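Local coordinates for putative transcriptional regulator protein (PDB 3ER6) that probably regulates transcription by sequence-specific DNA binding as an AraC-family protein, represented here by its DJ-1/PfpI-like domain, at the interface of chains A and B. Numbering follows the deposited sequence. Chains: chain A/B, Putative transcriptional regulator protein.

Contact 1: the interface of chains A and B. Residues chain A 21, 25, 47, 63-65; chain B 21, 61-63.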
# COMPACT_ATOMS: atom_id res chain seq x y z
N PHE A 21 -6.46 0.27 -4.90
CA PHE A 21 -5.30 -0.29 -5.63
C PHE A 21 -4.00 -0.22 -4.84
O PHE A 21 -2.99 -0.82 -5.27
CB PHE A 21 -5.13 0.34 -7.03
CG PHE A 21 -4.47 1.71 -7.01
CD1 PHE A 21 -3.15 1.88 -7.38
CD2 PHE A 21 -5.22 2.85 -6.63
CE1 PHE A 21 -2.54 3.16 -7.36
CE2 PHE A 21 -4.62 4.12 -6.64
CZ PHE A 21 -3.28 4.27 -6.99
N ILE A 25 0.09 -1.95 -5.35
CA ILE A 25 1.36 -1.16 -5.42
C ILE A 25 2.29 -1.61 -4.27
O ILE A 25 3.48 -1.80 -4.48
CB ILE A 25 1.07 0.35 -5.24
CG1 ILE A 25 -0.06 0.83 -6.17
CG2 ILE A 25 2.39 1.23 -5.37
CD1 ILE A 25 0.27 0.53 -7.65
N VAL A 47 1.81 -3.48 -13.95
CA VAL A 47 0.41 -3.24 -13.59
C VAL A 47 -0.48 -3.23 -14.83
O VAL A 47 -0.17 -2.55 -15.82
CB VAL A 47 0.27 -1.92 -12.78
CG1 VAL A 47 -1.18 -1.55 -12.59
CG2 VAL A 47 1.02 -2.06 -11.39
N VAL A 63 -3.90 6.96 -12.86
CA VAL A 63 -2.81 5.97 -12.95
C VAL A 63 -2.77 5.26 -14.33
O VAL A 63 -3.63 4.43 -14.67
CB VAL A 63 -2.90 4.94 -11.81
CG1 VAL A 63 -1.63 4.00 -11.80
CG2 VAL A 63 -2.95 5.69 -10.43
N GLN A 64 -1.78 5.61 -15.13
CA GLN A 64 -1.76 5.15 -16.50
C GLN A 64 -0.77 3.96 -16.66
O GLN A 64 0.47 4.13 -16.46
CB GLN A 64 -1.35 6.29 -17.40
CG GLN A 64 -1.02 5.83 -18.83
CD GLN A 64 -2.26 5.47 -19.61
OE1 GLN A 64 -3.15 6.31 -19.82
NE2 GLN A 64 -2.34 4.23 -20.06
N PRO A 65 -1.32 2.78 -17.02
CA PRO A 65 -0.40 1.62 -17.26
C PRO A 65 0.33 1.70 -18.58
O PRO A 65 -0.03 2.50 -19.45
CB PRO A 65 -1.35 0.39 -17.30
CG PRO A 65 -2.71 0.96 -17.73
CD PRO A 65 -2.75 2.40 -17.12
N PHE B 21 5.26 4.78 -2.78
CA PHE B 21 4.07 5.67 -2.55
C PHE B 21 2.79 4.91 -2.13
O PHE B 21 1.77 5.53 -1.81
CB PHE B 21 3.78 6.58 -3.75
CG PHE B 21 3.11 5.90 -4.91
CD1 PHE B 21 1.75 5.98 -5.10
CD2 PHE B 21 3.87 5.16 -5.84
CE1 PHE B 21 1.11 5.28 -6.18
CE2 PHE B 21 3.27 4.49 -6.86
CZ PHE B 21 1.88 4.54 -7.04
N ILE B 61 3.90 2.15 -14.35
CA ILE B 61 2.77 3.12 -14.30
C ILE B 61 3.28 4.52 -14.08
O ILE B 61 4.43 4.70 -13.56
CB ILE B 61 1.79 2.84 -13.11
CG1 ILE B 61 2.54 2.84 -11.76
CG2 ILE B 61 1.09 1.50 -13.26
CD1 ILE B 61 1.58 2.65 -10.49
N SER B 62 2.46 5.49 -14.47
CA SER B 62 2.73 6.90 -14.07
C SER B 62 1.48 7.41 -13.35
O SER B 62 0.36 6.98 -13.70
CB SER B 62 3.17 7.81 -15.23
OG SER B 62 2.13 8.13 -16.11
N VAL B 63 1.67 8.20 -12.31
CA VAL B 63 0.54 8.59 -11.44
C VAL B 63 0.46 10.11 -11.53
O VAL B 63 1.38 10.81 -11.15
CB VAL B 63 0.80 8.21 -10.00
CG1 VAL B 63 -0.39 8.63 -9.09
CG2 VAL B 63 1.08 6.68 -9.87

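Contact 2: the interface of chains A and B. Residues chain A 19-22, 58, 170; chain B 26, 29-30.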
# COMPACT_ATOMS: atom_id res chain seq x y z
N ARG A 19 -10.40 2.55 -6.62
CA ARG A 19 -10.87 2.74 -5.25
C ARG A 19 -9.98 2.03 -4.23
O ARG A 19 -9.84 2.51 -3.08
CB ARG A 19 -12.32 2.25 -5.12
CG ARG A 19 -13.38 2.97 -6.06
CD ARG A 19 -13.56 4.48 -5.73
NE ARG A 19 -12.52 5.28 -6.39
CZ ARG A 19 -12.24 6.55 -6.08
NH1 ARG A 19 -11.27 7.18 -6.68
NH2 ARG A 19 -12.94 7.18 -5.14
N TYR A 20 -9.34 0.93 -4.65
CA TYR A 20 -8.57 0.10 -3.75
C TYR A 20 -7.45 -0.52 -4.54
O TYR A 20 -7.53 -1.70 -4.93
CB TYR A 20 -9.48 -1.01 -3.15
CG TYR A 20 -10.52 -0.39 -2.23
CD1 TYR A 20 -10.14 0.14 -0.99
CD2 TYR A 20 -11.87 -0.30 -2.61
CE1 TYR A 20 -11.13 0.73 -0.12
CE2 TYR A 20 -12.82 0.32 -1.81
CZ TYR A 20 -12.47 0.80 -0.57
OH TYR A 20 -13.45 1.38 0.22
N PHE A 21 -6.46 0.27 -4.90
CA PHE A 21 -5.30 -0.29 -5.63
C PHE A 21 -4.00 -0.22 -4.84
O PHE A 21 -2.99 -0.82 -5.27
CB PHE A 21 -5.13 0.34 -7.03
CG PHE A 21 -4.47 1.71 -7.01
CD1 PHE A 21 -3.15 1.88 -7.38
CD2 PHE A 21 -5.22 2.85 -6.63
CE1 PHE A 21 -2.54 3.16 -7.36
CE2 PHE A 21 -4.62 4.12 -6.64
CZ PHE A 21 -3.28 4.27 -6.99
N ALA A 22 -4.01 0.46 -3.68
CA ALA A 22 -2.74 0.59 -2.89
C ALA A 22 -2.10 -0.73 -2.60
O ALA A 22 -0.88 -0.85 -2.68
CB ALA A 22 -2.96 1.30 -1.58
N ARG A 58 -7.74 7.66 -5.45
CA ARG A 58 -8.19 8.66 -4.52
C ARG A 58 -7.24 9.85 -4.53
O ARG A 58 -6.14 9.76 -5.03
CB ARG A 58 -8.28 8.02 -3.16
CG ARG A 58 -9.49 7.02 -3.17
CD ARG A 58 -9.48 6.26 -1.97
NE ARG A 58 -10.37 5.10 -2.00
CZ ARG A 58 -11.68 5.08 -1.71
NH1 ARG A 58 -12.39 6.19 -1.45
NH2 ARG A 58 -12.29 3.90 -1.72
N TYR A 170 -4.50 -4.57 3.92
CA TYR A 170 -3.22 -3.90 3.61
C TYR A 170 -1.95 -4.64 4.01
O TYR A 170 -0.84 -4.27 3.55
CB TYR A 170 -3.14 -2.45 4.17
CG TYR A 170 -4.23 -1.67 3.51
CD1 TYR A 170 -4.14 -1.35 2.16
CD2 TYR A 170 -5.42 -1.39 4.20
CE1 TYR A 170 -5.21 -0.67 1.53
CE2 TYR A 170 -6.50 -0.72 3.57
CZ TYR A 170 -6.35 -0.37 2.22
OH TYR A 170 -7.36 0.25 1.55
N SER B 26 -2.81 3.81 0.45
CA SER B 26 -3.58 3.09 1.47
C SER B 26 -4.14 4.02 2.59
O SER B 26 -5.25 3.82 3.10
CB SER B 26 -2.74 1.96 2.06
OG SER B 26 -1.57 2.37 2.76
N GLU B 29 -7.20 5.53 1.25
CA GLU B 29 -8.29 4.56 1.11
C GLU B 29 -8.96 4.32 2.48
O GLU B 29 -10.22 4.29 2.57
CB GLU B 29 -7.77 3.24 0.50
CG GLU B 29 -7.26 3.44 -0.93
CD GLU B 29 -6.66 2.14 -1.59
OE1 GLU B 29 -6.61 1.11 -0.90
OE2 GLU B 29 -6.25 2.22 -2.78
N ILE B 30 -8.14 4.25 3.54
CA ILE B 30 -8.66 3.99 4.90
C ILE B 30 -9.49 5.17 5.38
O ILE B 30 -10.64 5.02 5.76
CB ILE B 30 -7.50 3.67 5.89
CG1 ILE B 30 -6.86 2.31 5.50
CG2 ILE B 30 -8.01 3.77 7.40
CD1 ILE B 30 -5.53 1.97 6.21

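Contact 1: the interface of chains A and B
B:Ile61 reaches into chain A between A:Val47, A:Val63 and A:Ile25, and its two branches part company there. The site is a two-stranded antiparallel bridge between the 61-64 strands of two DJ-1/PfpI-like domains, with an apolar core beside it. CG1 of B:Ile61 stands between its own backbone N and carbonyl carbon (chi1 56°). With the chain extended beyond CG1, CD1 runs toward helix 22-37 of chain A, while CG2 branches off at roughly a right angle toward A:Val47. CG2 touches A:Val47 at CB, 3.5 Å away. CD1 lies 3.7 Å from CG1 of A:Val63 and 3.8 Å from CD1 of A:Ile25. The same CD1 sits in plane at the edge of the B:Phe21 ring. On A:Ile25 the two branches divide the work: CD1 meets the isoleucine, and CG2 lies over a face of the B:Phe21 ring near its CE2-CZ rim, 3.7 Å from CE2. A:Ile25 and the ring cross obliquely. A:Val63 and B:Val63 lie side by side and point the same way, in looser contact. The strands are joined through backbone bonds between A:Gln64 and B:Ser62. A:Gln64 N donates to B:Ser62 O at 2.9 Å, and B:Ser62 N returns a bond to A:Gln64 O at 3.1 Å. The side chain of A:Gln64 bends at chi2 (74°) back toward its own chain. There its amide NE2 donates to a lone pair of A:Pro65 O at 3.0 Å.

Contact 2: the interface of chains A and B
The backbone of A:Phe21 and A:Ala22, where the loop turns into helix 22-37, points its N-H groups at the carboxylate of B:Glu29 on helix 22-36 of the other chain. This places an acidic side chain at the N-terminal end of a partner helix in the DJ-1/PfpI-like domain. A:Ala22 N donates to OE2 of B:Glu29 at 3.0 Å, fairly straight. It meets the syn side of the oxygen, 25° out of the carboxylate plane. A:Phe21 N is also near OE2, but that bond is weak and bent. The helix end would probably help stabilise a negative charge here. The other oxygen, OE1, takes a bond of 2.7 Å from the phenol OH of A:Tyr170 on its anti lone pair. Ring and carboxylate planes are turned 48° apart, with OE1 in plane at the ring edge. B:Glu29 reaches these groups with its chain extended beyond CG (chi2 177°). A:Tyr170 also packs along the helix of chain B. B:Ser26 and B:Ile30 cover the same face of the ring near opposite rims: CB of B:Ser26 is 3.6 Å from CD1, and CG1 of B:Ile30 is 3.6 Å from CE2. The tyrosine and B:Ile30 slide past each other in opposite directions. A:Arg58 crosses the glutamate at about a right angle, its CD 3.7 Å from CA of B:Glu29. Its guanidinium is turned to its own chain and makes no salt bridge to the carboxylate. NE and NH2 both donate to A:Arg19 O, the NE bond being 2.9 Å long and on a carbonyl lone pair.

The centres of contact 1 and contact 2, taken over their C-alpha atoms, are about 12 Å apart, and both include A:Phe21. Helix 22-37 of chain A also enters both, through A:Ile25 in contact 1 and A:Ala22 in contact 2. Contact 1 joins strands and apolar side chains, whereas contact 2 combines a carboxylate's hydrogen bonds with packing of a tyrosine against a helix. The interface is two-fold symmetric, so each contact recurs with the chains exchanged. Their shared residue and short separation suggest one continuous stretch of the interface. This would suit a stable dimer, although the structure alone does not show that the full-length protein pairs this way.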